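Protein STN1 (Saccharomyces cerevisiae, PDB 3KEY) regulates telomere length and protects telomere ends, inhibiting telomerase loading through Cdc13, with its C-terminal tandem winged helix-turn-helix part described here. Local coordinates at residues A[6-11]-A[135-140]; A[20-25]-A[87-92]; A[26-31]-A[59-64]; A[93-98]-A[119-124]; A[111-116]-A[173-178]. All coordinates share one frame; numbering follows the deposited sequence.

Contact 1 (A[6-11]-A[135-140])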
# COMPACT_ATOMS: atom_id res chain seq x y z
N ALA A 6 -9.63 1.15 -2.27
CA ALA A 6 -9.26 1.72 -3.56
C ALA A 6 -7.78 2.13 -3.53
O ALA A 6 -7.04 1.90 -4.48
CB ALA A 6 -10.14 2.93 -3.88
N LYS A 7 -7.38 2.73 -2.41
CA LYS A 7 -6.01 3.16 -2.22
C LYS A 7 -5.03 1.99 -2.38
O LYS A 7 -4.03 2.11 -3.08
CB LYS A 7 -5.85 3.78 -0.82
CG LYS A 7 -4.45 4.25 -0.49
CD LYS A 7 -4.33 4.56 0.99
CE LYS A 7 -4.40 3.29 1.82
NZ LYS A 7 -4.43 3.56 3.28
N SER A 8 -5.32 0.86 -1.74
CA SER A 8 -4.44 -0.30 -1.84
C SER A 8 -4.48 -0.94 -3.24
O SER A 8 -3.52 -1.58 -3.65
CB SER A 8 -4.76 -1.33 -0.74
OG SER A 8 -4.19 -0.94 0.51
N ASN A 9 -5.58 -0.77 -3.96
CA ASN A 9 -5.65 -1.31 -5.33
C ASN A 9 -4.68 -0.49 -6.20
O ASN A 9 -3.97 -1.05 -7.05
CB ASN A 9 -7.07 -1.21 -5.90
CG ASN A 9 -7.96 -2.36 -5.44
OD1 ASN A 9 -7.53 -3.51 -5.36
ND2 ASN A 9 -9.22 -2.05 -5.16
N LEU A 10 -4.65 0.82 -6.00
CA LEU A 10 -3.73 1.67 -6.75
C LEU A 10 -2.32 1.33 -6.29
O LEU A 10 -1.40 1.27 -7.11
CB LEU A 10 -4.02 3.16 -6.49
CG LEU A 10 -3.00 4.12 -7.13
CD1 LEU A 10 -2.93 3.88 -8.64
CD2 LEU A 10 -3.38 5.56 -6.83
N MET A 11 -2.15 1.11 -4.99
CA MET A 11 -0.84 0.75 -4.46
C MET A 11 -0.30 -0.50 -5.16
O MET A 11 0.86 -0.54 -5.58
CB MET A 11 -0.92 0.50 -2.94
CG MET A 11 0.42 0.05 -2.34
SD MET A 11 0.33 -0.34 -0.57
CE MET A 11 -0.61 -1.91 -0.61
N ILE A 135 2.73 1.24 6.70
CA ILE A 135 3.42 -0.02 6.96
C ILE A 135 2.41 -1.15 7.16
O ILE A 135 2.64 -2.28 6.73
CB ILE A 135 4.34 0.08 8.19
CG1 ILE A 135 5.54 0.96 7.85
CG2 ILE A 135 4.84 -1.29 8.59
CD1 ILE A 135 6.46 1.20 9.02
N VAL A 136 1.30 -0.84 7.82
CA VAL A 136 0.26 -1.83 8.03
C VAL A 136 -0.27 -2.34 6.69
O VAL A 136 -0.41 -3.54 6.49
CB VAL A 136 -0.93 -1.25 8.85
CG1 VAL A 136 -2.13 -2.20 8.79
CG2 VAL A 136 -0.51 -1.03 10.30
N ASP A 137 -0.56 -1.44 5.76
CA ASP A 137 -1.08 -1.90 4.48
C ASP A 137 -0.06 -2.71 3.69
O ASP A 137 -0.43 -3.64 2.98
CB ASP A 137 -1.64 -0.73 3.65
CG ASP A 137 -2.91 -0.14 4.27
OD1 ASP A 137 -3.59 -0.88 5.02
OD2 ASP A 137 -3.23 1.04 4.02
N VAL A 138 1.22 -2.37 3.80
CA VAL A 138 2.22 -3.14 3.08
C VAL A 138 2.28 -4.57 3.65
O VAL A 138 2.27 -5.55 2.90
CB VAL A 138 3.62 -2.47 3.14
CG1 VAL A 138 4.67 -3.40 2.52
CG2 VAL A 138 3.58 -1.15 2.38
N PHE A 139 2.33 -4.68 4.97
CA PHE A 139 2.39 -6.00 5.60
C PHE A 139 1.13 -6.83 5.36
O PHE A 139 1.22 -8.04 5.15
CB PHE A 139 2.69 -5.89 7.11
CG PHE A 139 4.17 -5.79 7.42
CD1 PHE A 139 4.83 -4.56 7.36
CD2 PHE A 139 4.91 -6.94 7.71
CE1 PHE A 139 6.21 -4.48 7.58
CE2 PHE A 139 6.29 -6.87 7.93
CZ PHE A 139 6.94 -5.64 7.86
N LYS A 140 -0.04 -6.19 5.36
CA LYS A 140 -1.28 -6.92 5.09
C LYS A 140 -1.22 -7.58 3.70
O LYS A 140 -1.54 -8.77 3.55
CB LYS A 140 -2.50 -5.99 5.16
CG LYS A 140 -2.98 -5.71 6.58
CD LYS A 140 -4.22 -4.81 6.61
CE LYS A 140 -4.78 -4.68 8.03
NZ LYS A 140 -5.96 -3.76 8.07
O HOH W 1 -3.80 -3.13 2.35
O HOH W 2 -6.06 0.39 2.86
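Helix 6-16 of the first winged helix-turn-helix region meets helix 132-149 of the second here, and the contact between them is largely polar. The short helical segments cross at -66° with their axes 11.4 Å apart, too far for intimate packing, and long side chains bridge the space. Lys7 NZ donates to Asp137 OD2 at 2.9 Å in a salt bridge, reaching the oxygen nearly along its C-O axis while the two side chains cross at about a right angle. A bend at chi3 (69°) places CE within 3.4 Å of the same Asp137 OD2. Lys7 NZ has a second, weak partner in Gln74 OE1. One water links Ser8 OG (3.3 Å) to Asp137 OD2 (3.1 Å), so this carboxylate oxygen accepts from both the ammonium and the water. On the apolar side, Met11 SD lies 4.5 Å from Val138 CG2. With one salt bridge, this water bridge and little direct packing, the two regions are joined here by charge and solvent more than by shape.

Contact 2 (A[20-25]-A[87-92]); sequences KEISNS and FDLLPL
Lys20 to Ile22 runs antiparallel to Phe87 to Leu89, and three backbone bonds tie the segments together. Phe87 N donates to Ile22 O at 2.8 Å, and Ile22 N returns the bond to Phe87 O at 3.1 Å, making Ile22-Phe87 a hydrogen-bonded pair; Glu21-Asp88 is the non-hydrogen-bonded pair beside it. Leu89 N, bonded to Lys20 O at 2.9 Å, carries the ladder one step past the strand. The Phe87 ring turns its edge to the start of helix 24-28, where Asn24 OD1 lies near the ring plane, 3.3 Å from Phe87 CE1, with amide and ring planes 53° apart. An alanine in place of Phe87 would probably leave Asn24 without the ring edge it packs on and open a gap toward Val72 and Leu79. Ile22 CG2 meets Leu89 CD1 at 4.0 Å, and Lys20 runs alongside Leu90, its CB 4.0 Å from Leu90 CD2. Asp88 has CG anti to its backbone N (chi1 -177°), and its OD1 takes Leu90 N at 3.1 Å from above the carboxylate plane, a capping bond at the turn into helix 90-108. Glu21 OE2 forms its salt bridge with Lys80. Strand 86-88 is the middle of the antiparallel sheet 21-23, 86-88, 78-81, the beta part of a winged helix, and leads through a short turn at Leu89 into the helix that opens the second winged helix-turn-helix region.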
# COMPACT_ATOMS: atom_id res chain seq x y z
N LYS A 20 11.03 2.64 -12.02
CA LYS A 20 11.34 3.27 -10.74
C LYS A 20 10.58 4.57 -10.51
O LYS A 20 10.51 5.06 -9.38
CB LYS A 20 12.84 3.55 -10.65
CG LYS A 20 13.71 2.35 -10.97
CD LYS A 20 15.16 2.78 -11.12
CE LYS A 20 16.03 1.70 -11.74
NZ LYS A 20 17.43 2.21 -11.91
N GLU A 21 10.01 5.12 -11.57
CA GLU A 21 9.26 6.37 -11.47
C GLU A 21 8.21 6.43 -12.58
O GLU A 21 8.31 5.73 -13.59
CB GLU A 21 10.19 7.58 -11.63
CG GLU A 21 10.09 8.27 -13.02
CD GLU A 21 11.31 9.14 -13.34
OE1 GLU A 21 11.33 9.79 -14.41
OE2 GLU A 21 12.25 9.16 -12.52
N ILE A 22 7.21 7.28 -12.38
CA ILE A 22 6.17 7.48 -13.37
C ILE A 22 5.51 8.84 -13.18
O ILE A 22 5.31 9.30 -12.05
CB ILE A 22 5.09 6.37 -13.32
CG1 ILE A 22 4.09 6.57 -14.46
CG2 ILE A 22 4.37 6.40 -11.97
CD1 ILE A 22 3.13 5.40 -14.64
N SER A 23 5.20 9.51 -14.28
CA SER A 23 4.57 10.81 -14.20
C SER A 23 3.08 10.66 -13.94
O SER A 23 2.48 9.63 -14.26
CB SER A 23 4.78 11.60 -15.50
OG SER A 23 4.08 10.98 -16.57
N ASN A 24 2.50 11.70 -13.36
CA ASN A 24 1.09 11.75 -13.03
C ASN A 24 0.24 11.47 -14.28
O ASN A 24 -0.75 10.74 -14.21
CB ASN A 24 0.79 13.15 -12.48
CG ASN A 24 -0.54 13.23 -11.76
OD1 ASN A 24 -0.74 12.58 -10.73
ND2 ASN A 24 -1.44 14.05 -12.28
N SER A 25 0.63 12.04 -15.42
CA SER A 25 -0.13 11.85 -16.66
C SER A 25 -0.02 10.44 -17.23
O SER A 25 -0.99 9.90 -17.75
CB SER A 25 0.29 12.89 -17.72
OG SER A 25 1.65 12.76 -18.08
N PHE A 87 6.33 10.73 -9.85
CA PHE A 87 6.36 10.01 -8.58
C PHE A 87 7.49 9.00 -8.52
O PHE A 87 7.84 8.37 -9.51
CB PHE A 87 5.03 9.29 -8.34
CG PHE A 87 3.85 10.20 -8.30
CD1 PHE A 87 3.05 10.38 -9.43
CD2 PHE A 87 3.55 10.93 -7.15
CE1 PHE A 87 1.99 11.27 -9.42
CE2 PHE A 87 2.49 11.82 -7.12
CZ PHE A 87 1.70 11.99 -8.26
N ASP A 88 8.06 8.88 -7.33
CA ASP A 88 9.15 7.95 -7.06
C ASP A 88 8.46 6.68 -6.55
O ASP A 88 7.72 6.73 -5.56
CB ASP A 88 10.06 8.53 -5.98
CG ASP A 88 11.26 7.65 -5.68
OD1 ASP A 88 11.46 6.62 -6.37
OD2 ASP A 88 12.02 8.00 -4.75
N LEU A 89 8.69 5.56 -7.21
CA LEU A 89 8.06 4.31 -6.80
C LEU A 89 8.99 3.43 -5.94
O LEU A 89 8.57 2.41 -5.39
CB LEU A 89 7.60 3.54 -8.04
CG LEU A 89 6.66 4.28 -8.99
CD1 LEU A 89 6.27 3.36 -10.14
CD2 LEU A 89 5.43 4.77 -8.25
N LEU A 90 10.25 3.85 -5.82
CA LEU A 90 11.23 3.08 -5.04
C LEU A 90 10.87 2.90 -3.57
O LEU A 90 11.15 1.86 -2.98
CB LEU A 90 12.62 3.71 -5.16
CG LEU A 90 13.27 3.59 -6.54
CD1 LEU A 90 14.68 4.18 -6.49
CD2 LEU A 90 13.32 2.12 -6.95
N PRO A 91 10.27 3.92 -2.94
CA PRO A 91 9.92 3.76 -1.52
C PRO A 91 8.97 2.57 -1.34
O PRO A 91 9.14 1.74 -0.43
CB PRO A 91 9.22 5.08 -1.20
CG PRO A 91 9.96 6.07 -2.07
CD PRO A 91 10.08 5.32 -3.38
N LEU A 92 7.98 2.50 -2.23
CA LEU A 92 6.97 1.45 -2.21
C LEU A 92 7.58 0.07 -2.42
O LEU A 92 7.30 -0.88 -1.67
CB LEU A 92 5.92 1.72 -3.29
CG LEU A 92 4.79 0.69 -3.41
CD1 LEU A 92 4.09 0.56 -2.06
CD2 LEU A 92 3.80 1.14 -4.48

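Contact 3 (A[26-31]-A[59-64])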
# COMPACT_ATOMS: atom_id res chain seq x y z
N ASP A 26 1.16 9.84 -17.14
CA ASP A 26 1.32 8.48 -17.65
C ASP A 26 0.56 7.50 -16.77
O ASP A 26 -0.01 6.52 -17.26
CB ASP A 26 2.79 8.07 -17.71
CG ASP A 26 3.53 8.73 -18.86
OD1 ASP A 26 2.86 9.25 -19.78
OD2 ASP A 26 4.78 8.71 -18.86
N LEU A 27 0.55 7.76 -15.46
CA LEU A 27 -0.13 6.89 -14.52
C LEU A 27 -1.64 6.89 -14.76
O LEU A 27 -2.28 5.83 -14.77
CB LEU A 27 0.16 7.33 -13.08
CG LEU A 27 -0.50 6.51 -11.97
CD1 LEU A 27 -0.03 5.06 -12.06
CD2 LEU A 27 -0.16 7.11 -10.61
N TYR A 28 -2.19 8.08 -14.95
CA TYR A 28 -3.62 8.26 -15.18
C TYR A 28 -4.12 7.60 -16.46
O TYR A 28 -5.31 7.32 -16.59
CB TYR A 28 -3.94 9.75 -15.20
CG TYR A 28 -5.41 10.08 -15.20
CD1 TYR A 28 -6.10 10.34 -16.39
CD2 TYR A 28 -6.11 10.18 -14.00
CE1 TYR A 28 -7.45 10.70 -16.38
CE2 TYR A 28 -7.46 10.53 -13.98
CZ TYR A 28 -8.12 10.79 -15.17
OH TYR A 28 -9.44 11.17 -15.14
N LYS A 29 -3.21 7.35 -17.40
CA LYS A 29 -3.57 6.73 -18.67
C LYS A 29 -3.65 5.20 -18.61
O LYS A 29 -4.14 4.57 -19.54
CB LYS A 29 -2.57 7.13 -19.76
CG LYS A 29 -2.59 8.61 -20.12
CD LYS A 29 -1.56 8.93 -21.18
CE LYS A 29 -1.53 10.42 -21.50
NZ LYS A 29 -0.45 10.77 -22.47
N LEU A 30 -3.18 4.61 -17.52
CA LEU A 30 -3.22 3.16 -17.37
C LEU A 30 -4.65 2.65 -17.19
O LEU A 30 -5.42 3.20 -16.39
CB LEU A 30 -2.35 2.70 -16.20
CG LEU A 30 -0.85 2.96 -16.36
CD1 LEU A 30 -0.10 2.48 -15.12
CD2 LEU A 30 -0.34 2.23 -17.60
N LYS A 31 -4.99 1.61 -17.94
CA LYS A 31 -6.33 1.02 -17.89
C LYS A 31 -6.73 0.67 -16.46
O LYS A 31 -7.80 1.08 -15.99
CB LYS A 31 -6.40 -0.23 -18.77
CG LYS A 31 -7.80 -0.82 -18.88
CD LYS A 31 -7.85 -2.01 -19.84
CE LYS A 31 -9.29 -2.49 -20.02
NZ LYS A 31 -9.41 -3.63 -20.98
N LEU A 59 -14.93 14.84 -11.58
CA LEU A 59 -14.97 13.99 -10.40
C LEU A 59 -13.88 12.92 -10.45
O LEU A 59 -13.32 12.55 -9.42
CB LEU A 59 -16.35 13.33 -10.27
CG LEU A 59 -17.48 14.32 -9.94
CD1 LEU A 59 -18.84 13.63 -10.05
CD2 LEU A 59 -17.27 14.87 -8.54
N GLU A 60 -13.58 12.42 -11.66
CA GLU A 60 -12.54 11.40 -11.84
C GLU A 60 -11.15 11.97 -11.55
O GLU A 60 -10.32 11.33 -10.90
CB GLU A 60 -12.57 10.85 -13.27
CG GLU A 60 -13.78 9.99 -13.61
CD GLU A 60 -13.74 9.47 -15.03
OE1 GLU A 60 -13.58 10.30 -15.96
OE2 GLU A 60 -13.88 8.25 -15.24
N LYS A 61 -10.89 13.18 -12.04
CA LYS A 61 -9.60 13.80 -11.81
C LYS A 61 -9.43 14.10 -10.32
O LYS A 61 -8.33 14.01 -9.79
CB LYS A 61 -9.48 15.06 -12.66
CG LYS A 61 -9.30 14.71 -14.13
CD LYS A 61 -9.32 15.91 -15.06
CE LYS A 61 -9.06 15.45 -16.50
NZ LYS A 61 -9.08 16.59 -17.46
N GLU A 62 -10.53 14.41 -9.64
CA GLU A 62 -10.49 14.67 -8.21
C GLU A 62 -10.26 13.35 -7.45
O GLU A 62 -9.58 13.32 -6.42
CB GLU A 62 -11.79 15.33 -7.75
CG GLU A 62 -11.94 15.47 -6.25
CD GLU A 62 -13.20 16.24 -5.85
OE1 GLU A 62 -13.53 16.24 -4.64
OE2 GLU A 62 -13.84 16.86 -6.73
N ALA A 63 -10.84 12.27 -7.96
CA ALA A 63 -10.69 10.96 -7.33
C ALA A 63 -9.24 10.50 -7.44
O ALA A 63 -8.66 10.00 -6.47
CB ALA A 63 -11.60 9.92 -8.01
N PHE A 64 -8.66 10.67 -8.63
CA PHE A 64 -7.29 10.29 -8.90
C PHE A 64 -6.33 11.05 -7.99
O PHE A 64 -5.39 10.47 -7.45
CB PHE A 64 -6.97 10.57 -10.37
CG PHE A 64 -5.54 10.31 -10.74
CD1 PHE A 64 -5.01 9.03 -10.68
CD2 PHE A 64 -4.73 11.35 -11.18
CE1 PHE A 64 -3.69 8.79 -11.05
CE2 PHE A 64 -3.41 11.12 -11.55
CZ PHE A 64 -2.89 9.83 -11.49
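Leu27 touches Phe64 first: its CD2 comes to the ring edge, near the plane, 3.9 Å from Phe64 CE1, and the two side chains cross at a slant. Tyr28, next along the short helix 24-28, carries most of the contact. Its CG is anti to the backbone N (chi1 -170°), and the ring beyond extends toward helix 56-73. The Tyr28 ring presents its edge to one face of the Phe64 ring in a T-shaped stack, with centroids 4.8 Å apart and planes at 72°. Tyr28 CD2 stands above that face, offset toward the rim and 3.3 Å from Phe64 CG. Tyr28 CB joins in with a CH-pi contact, 4.1 Å from the centroid of the Phe64 ring. Both helices belong to the first winged helix-turn-helix region, and helix 31-47, which follows in the chain, also packs on helix 56-73. At the far end of the tyrosine, OH rests on aliphatic carbon, 3.7 Å from Glu60 CB and equally far from Lys61 CG. The hydroxyl is buried here without a hydrogen-bonding partner in the model. Glu60 directs its carboxylate elsewhere, with OE2 in a salt bridge to Arg34 and a hydrogen bond to Thr38.

Contact 4 (A[93-98]-A[119-124]); sequences KNLFEY and SHVQEK
Tyr98 and Lys124 each set CG anti to the backbone N (chi1 179° and 178°), which carries the Tyr98 ring carbon CG and the Lys124 CG toward the opposite helix. There the methylene part of the lysine, not its amine, meets the ring: Lys124 CG lies at the edge, near the ring plane, 3.6 Å from Tyr98 CE2. The lysine chain then bends at chi2, and the amine finishes clear of the ring. Val121 CG2 approaches the tyrosine obliquely, 3.7 Å from Tyr98 CE1 and 3.6 Å from Tyr98 OH, while Val121 CG1 meets Leu95 CD2 at 3.8 Å, the valine and leucine crossing at about a right angle. A serine in place of Tyr98 would probably open a gap beside Val121 CG2 and leave the Lys124 methylenes without the ring edge they rest on. The segment axes are 11.5 Å apart and cross at 123°, and no hydrogen bond joins the segments. Leu95 and Tyr98 also pack on Leu125, while Val121 reaches Ile135 of helix 132-149. With Leu95 and Val121 buried and Lys124 at the margin, the packing joins helices 90-108 and 118-125 within the helical core of the second winged helix-turn-helix region.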
# COMPACT_ATOMS: atom_id res chain seq x y z
N LYS A 93 8.40 -0.05 -3.45
CA LYS A 93 9.03 -1.32 -3.75
C LYS A 93 10.03 -1.75 -2.68
O LYS A 93 10.17 -2.94 -2.40
CB LYS A 93 9.68 -1.24 -5.13
CG LYS A 93 8.65 -0.95 -6.20
CD LYS A 93 9.24 -0.91 -7.59
CE LYS A 93 8.11 -0.77 -8.60
NZ LYS A 93 8.59 -0.96 -9.97
N ASN A 94 10.73 -0.78 -2.08
CA ASN A 94 11.68 -1.11 -1.02
C ASN A 94 10.92 -1.53 0.25
O ASN A 94 11.39 -2.37 1.01
CB ASN A 94 12.59 0.07 -0.70
CG ASN A 94 13.58 0.37 -1.80
OD1 ASN A 94 14.01 -0.54 -2.52
ND2 ASN A 94 13.96 1.63 -1.94
N LEU A 95 9.75 -0.93 0.48
CA LEU A 95 8.95 -1.26 1.66
C LEU A 95 8.43 -2.69 1.54
O LEU A 95 8.41 -3.44 2.51
CB LEU A 95 7.77 -0.30 1.81
CG LEU A 95 8.12 1.07 2.39
CD1 LEU A 95 6.97 2.07 2.21
CD2 LEU A 95 8.48 0.89 3.86
N PHE A 96 8.03 -3.06 0.32
CA PHE A 96 7.54 -4.41 0.08
C PHE A 96 8.66 -5.43 0.24
O PHE A 96 8.43 -6.51 0.80
CB PHE A 96 6.93 -4.51 -1.32
CG PHE A 96 5.43 -4.49 -1.31
CD1 PHE A 96 4.72 -5.68 -1.16
CD2 PHE A 96 4.74 -3.29 -1.39
CE1 PHE A 96 3.32 -5.67 -1.10
CE2 PHE A 96 3.34 -3.27 -1.33
CZ PHE A 96 2.63 -4.46 -1.18
N GLU A 97 9.85 -5.11 -0.24
CA GLU A 97 10.98 -6.03 -0.10
C GLU A 97 11.24 -6.22 1.39
O GLU A 97 11.37 -7.35 1.87
CB GLU A 97 12.23 -5.47 -0.78
CG GLU A 97 12.45 -5.97 -2.20
CD GLU A 97 13.70 -5.40 -2.85
OE1 GLU A 97 14.77 -5.38 -2.19
OE2 GLU A 97 13.62 -4.98 -4.02
N TYR A 98 11.32 -5.10 2.12
CA TYR A 98 11.55 -5.14 3.56
C TYR A 98 10.52 -6.04 4.28
O TYR A 98 10.89 -6.90 5.08
CB TYR A 98 11.49 -3.72 4.11
CG TYR A 98 11.69 -3.60 5.60
CD1 TYR A 98 10.64 -3.83 6.49
CD2 TYR A 98 12.93 -3.22 6.12
CE1 TYR A 98 10.82 -3.68 7.87
CE2 TYR A 98 13.13 -3.06 7.49
CZ TYR A 98 12.07 -3.29 8.36
OH TYR A 98 12.26 -3.11 9.72
N SER A 119 10.18 3.50 13.62
CA SER A 119 11.48 4.18 13.53
C SER A 119 12.54 3.30 12.86
O SER A 119 13.37 3.79 12.11
CB SER A 119 11.97 4.61 14.92
OG SER A 119 12.18 3.50 15.77
N HIS A 120 12.50 1.99 13.13
CA HIS A 120 13.47 1.08 12.51
C HIS A 120 13.28 1.03 11.00
O HIS A 120 14.24 1.04 10.23
CB HIS A 120 13.35 -0.34 13.10
CG HIS A 120 13.78 -0.43 14.53
ND1 HIS A 120 13.84 -1.62 15.22
CD2 HIS A 120 14.16 0.53 15.41
CE1 HIS A 120 14.22 -1.40 16.46
NE2 HIS A 120 14.43 -0.10 16.60
N VAL A 121 12.02 0.97 10.57
CA VAL A 121 11.72 0.94 9.15
C VAL A 121 12.15 2.25 8.49
O VAL A 121 12.70 2.23 7.39
CB VAL A 121 10.22 0.74 8.90
CG1 VAL A 121 9.95 0.76 7.40
CG2 VAL A 121 9.75 -0.56 9.53
N GLN A 122 11.89 3.37 9.15
CA GLN A 122 12.26 4.68 8.61
C GLN A 122 13.77 4.82 8.46
O GLN A 122 14.26 5.34 7.46
CB GLN A 122 11.72 5.80 9.51
CG GLN A 122 10.23 5.69 9.77
CD GLN A 122 9.70 6.77 10.69
OE1 GLN A 122 10.28 7.06 11.73
NE2 GLN A 122 8.57 7.36 10.31
N GLU A 123 14.51 4.34 9.46
CA GLU A 123 15.97 4.40 9.47
C GLU A 123 16.60 3.45 8.45
O GLU A 123 17.52 3.82 7.73
CB GLU A 123 16.50 4.05 10.87
CG GLU A 123 18.00 4.19 11.05
CD GLU A 123 18.49 5.60 10.78
OE1 GLU A 123 17.92 6.56 11.35
OE2 GLU A 123 19.44 5.75 9.99
N LYS A 124 16.08 2.23 8.39
CA LYS A 124 16.57 1.20 7.48
C LYS A 124 16.43 1.55 6.00
O LYS A 124 17.31 1.24 5.20
CB LYS A 124 15.81 -0.11 7.74
CG LYS A 124 16.19 -1.26 6.81
CD LYS A 124 17.63 -1.69 7.05
CE LYS A 124 17.99 -2.88 6.19
NZ LYS A 124 19.35 -3.39 6.52

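Contact 5 (A[111-116]-A[173-178]); sequences CYTGTV and GILLHL
Thr113 and His177 run alongside each other on one face of the sheet, with Thr113 OG1 3.6 Å from His177 CD2. On that face Leu175 crosses both threonines obliquely: its CD1 is 3.5 Å from Thr113 CG2 and 3.4 Å from Thr115 OG1. The other face is apolar. The Val116 and Leu176 side chains cross at a slant, Val116 CG2 3.8 Å from Leu176 CD1, and Val116 CB sits 3.7 Å from Ile174 CG1, which lies between the backbone N and the carbonyl carbon (chi1 64°). Gly114, paired with Leu176, adds no side chain to this face. Beneath, Ile174 and Leu176 rest on helix 132-149, and Leu176 also on Leu106 of helix 90-108. The backbones bond reciprocally at Gly114-Leu176 and Val116-Ile174, and Leu178 N extends the ladder to Tyr112 O at 2.8 Å. Leu175 and His177 bond to strand 154-161, making strand 173-180 the middle of an antiparallel sheet that backs onto helices as in the winged helix fold of the second region.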
# COMPACT_ATOMS: atom_id res chain seq x y z
N CYS A 111 8.25 -17.80 14.69
CA CYS A 111 7.88 -16.77 15.65
C CYS A 111 6.38 -16.52 15.52
O CYS A 111 5.87 -16.36 14.41
CB CYS A 111 8.63 -15.46 15.36
SG CYS A 111 8.05 -14.02 16.37
N TYR A 112 5.67 -16.50 16.65
CA TYR A 112 4.22 -16.27 16.65
C TYR A 112 3.82 -14.80 16.81
O TYR A 112 2.74 -14.39 16.37
CB TYR A 112 3.55 -17.07 17.77
CG TYR A 112 3.79 -18.55 17.69
CD1 TYR A 112 4.88 -19.13 18.35
CD2 TYR A 112 2.97 -19.37 16.92
CE1 TYR A 112 5.13 -20.50 18.25
CE2 TYR A 112 3.21 -20.74 16.81
CZ TYR A 112 4.30 -21.29 17.48
OH TYR A 112 4.55 -22.64 17.39
N THR A 113 4.69 -14.02 17.44
CA THR A 113 4.42 -12.61 17.69
C THR A 113 5.73 -11.82 17.62
O THR A 113 6.68 -12.12 18.34
CB THR A 113 3.80 -12.40 19.09
OG1 THR A 113 2.63 -13.21 19.22
CG2 THR A 113 3.41 -10.94 19.29
N GLY A 114 5.77 -10.81 16.75
CA GLY A 114 6.96 -10.01 16.62
C GLY A 114 6.64 -8.55 16.36
O GLY A 114 5.66 -8.22 15.69
N THR A 115 7.47 -7.67 16.90
CA THR A 115 7.26 -6.25 16.71
C THR A 115 8.05 -5.69 15.54
O THR A 115 9.16 -6.13 15.26
CB THR A 115 7.68 -5.44 17.96
OG1 THR A 115 6.70 -5.63 18.99
CG2 THR A 115 7.81 -3.95 17.63
N VAL A 116 7.45 -4.73 14.86
CA VAL A 116 8.07 -4.01 13.77
C VAL A 116 7.94 -2.55 14.19
O VAL A 116 6.85 -2.00 14.17
CB VAL A 116 7.35 -4.24 12.43
CG1 VAL A 116 7.90 -3.27 11.38
CG2 VAL A 116 7.55 -5.68 11.97
N GLY A 173 4.85 1.48 16.28
CA GLY A 173 5.04 0.26 15.52
C GLY A 173 3.82 -0.64 15.44
O GLY A 173 2.73 -0.27 15.88
N ILE A 174 4.00 -1.82 14.86
CA ILE A 174 2.92 -2.78 14.72
C ILE A 174 3.37 -4.11 15.32
O ILE A 174 4.56 -4.35 15.54
CB ILE A 174 2.52 -2.98 13.23
CG1 ILE A 174 3.68 -3.57 12.43
CG2 ILE A 174 2.13 -1.63 12.62
CD1 ILE A 174 3.33 -3.85 10.97
N LEU A 175 2.40 -4.98 15.59
CA LEU A 175 2.68 -6.27 16.17
C LEU A 175 2.12 -7.33 15.23
O LEU A 175 0.91 -7.38 14.98
CB LEU A 175 2.03 -6.36 17.56
CG LEU A 175 2.36 -7.54 18.48
CD1 LEU A 175 3.82 -7.46 18.90
CD2 LEU A 175 1.44 -7.53 19.71
N LEU A 176 3.00 -8.16 14.69
CA LEU A 176 2.59 -9.22 13.78
C LEU A 176 2.30 -10.52 14.52
O LEU A 176 3.10 -10.99 15.33
CB LEU A 176 3.69 -9.48 12.74
CG LEU A 176 4.20 -8.27 11.95
CD1 LEU A 176 5.41 -8.70 11.13
CD2 LEU A 176 3.11 -7.70 11.03
N HIS A 177 1.13 -11.10 14.25
CA HIS A 177 0.75 -12.38 14.86
C HIS A 177 0.70 -13.40 13.74
O HIS A 177 0.04 -13.17 12.72
CB HIS A 177 -0.63 -12.30 15.52
CG HIS A 177 -0.69 -11.40 16.71
ND1 HIS A 177 -1.05 -10.07 16.62
CD2 HIS A 177 -0.39 -11.63 18.01
CE1 HIS A 177 -0.98 -9.52 17.82
NE2 HIS A 177 -0.59 -10.44 18.68
N LEU A 178 1.40 -14.51 13.91
CA LEU A 178 1.42 -15.55 12.90
C LEU A 178 1.02 -16.89 13.51
O LEU A 178 1.48 -17.25 14.60
CB LEU A 178 2.82 -15.67 12.27
CG LEU A 178 3.43 -14.38 11.71
CD1 LEU A 178 4.88 -14.63 11.25
CD2 LEU A 178 2.57 -13.87 10.55

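How the contacts relate
The centre of contact 1 lies about 2 Å from the centre of the chain, and the contact joins the two winged helix-turn-helix regions, with contacts 2 and 3 on the first region's side and contacts 4 and 5 in the second region. The centres of contacts 3 and 5 are about 36 Å apart. Asn24 OD1 of contact 2 touches Phe64 CE2 of contact 3 at 3.1 Å, so Asn24 meets both the Phe87 ring of contact 2 and the Phe64 ring of contact 3. Helix 90-108 runs from contact 2 into contact 4, and Met11 O of contact 1 meets Leu92 CD2 of contact 2 at 3.6 Å. Helix 132-149 faces both ways: Val138 packs on Leu95 and Phe96 of contact 4, while Phe139 packs on Ile174 and Leu176 of contact 5.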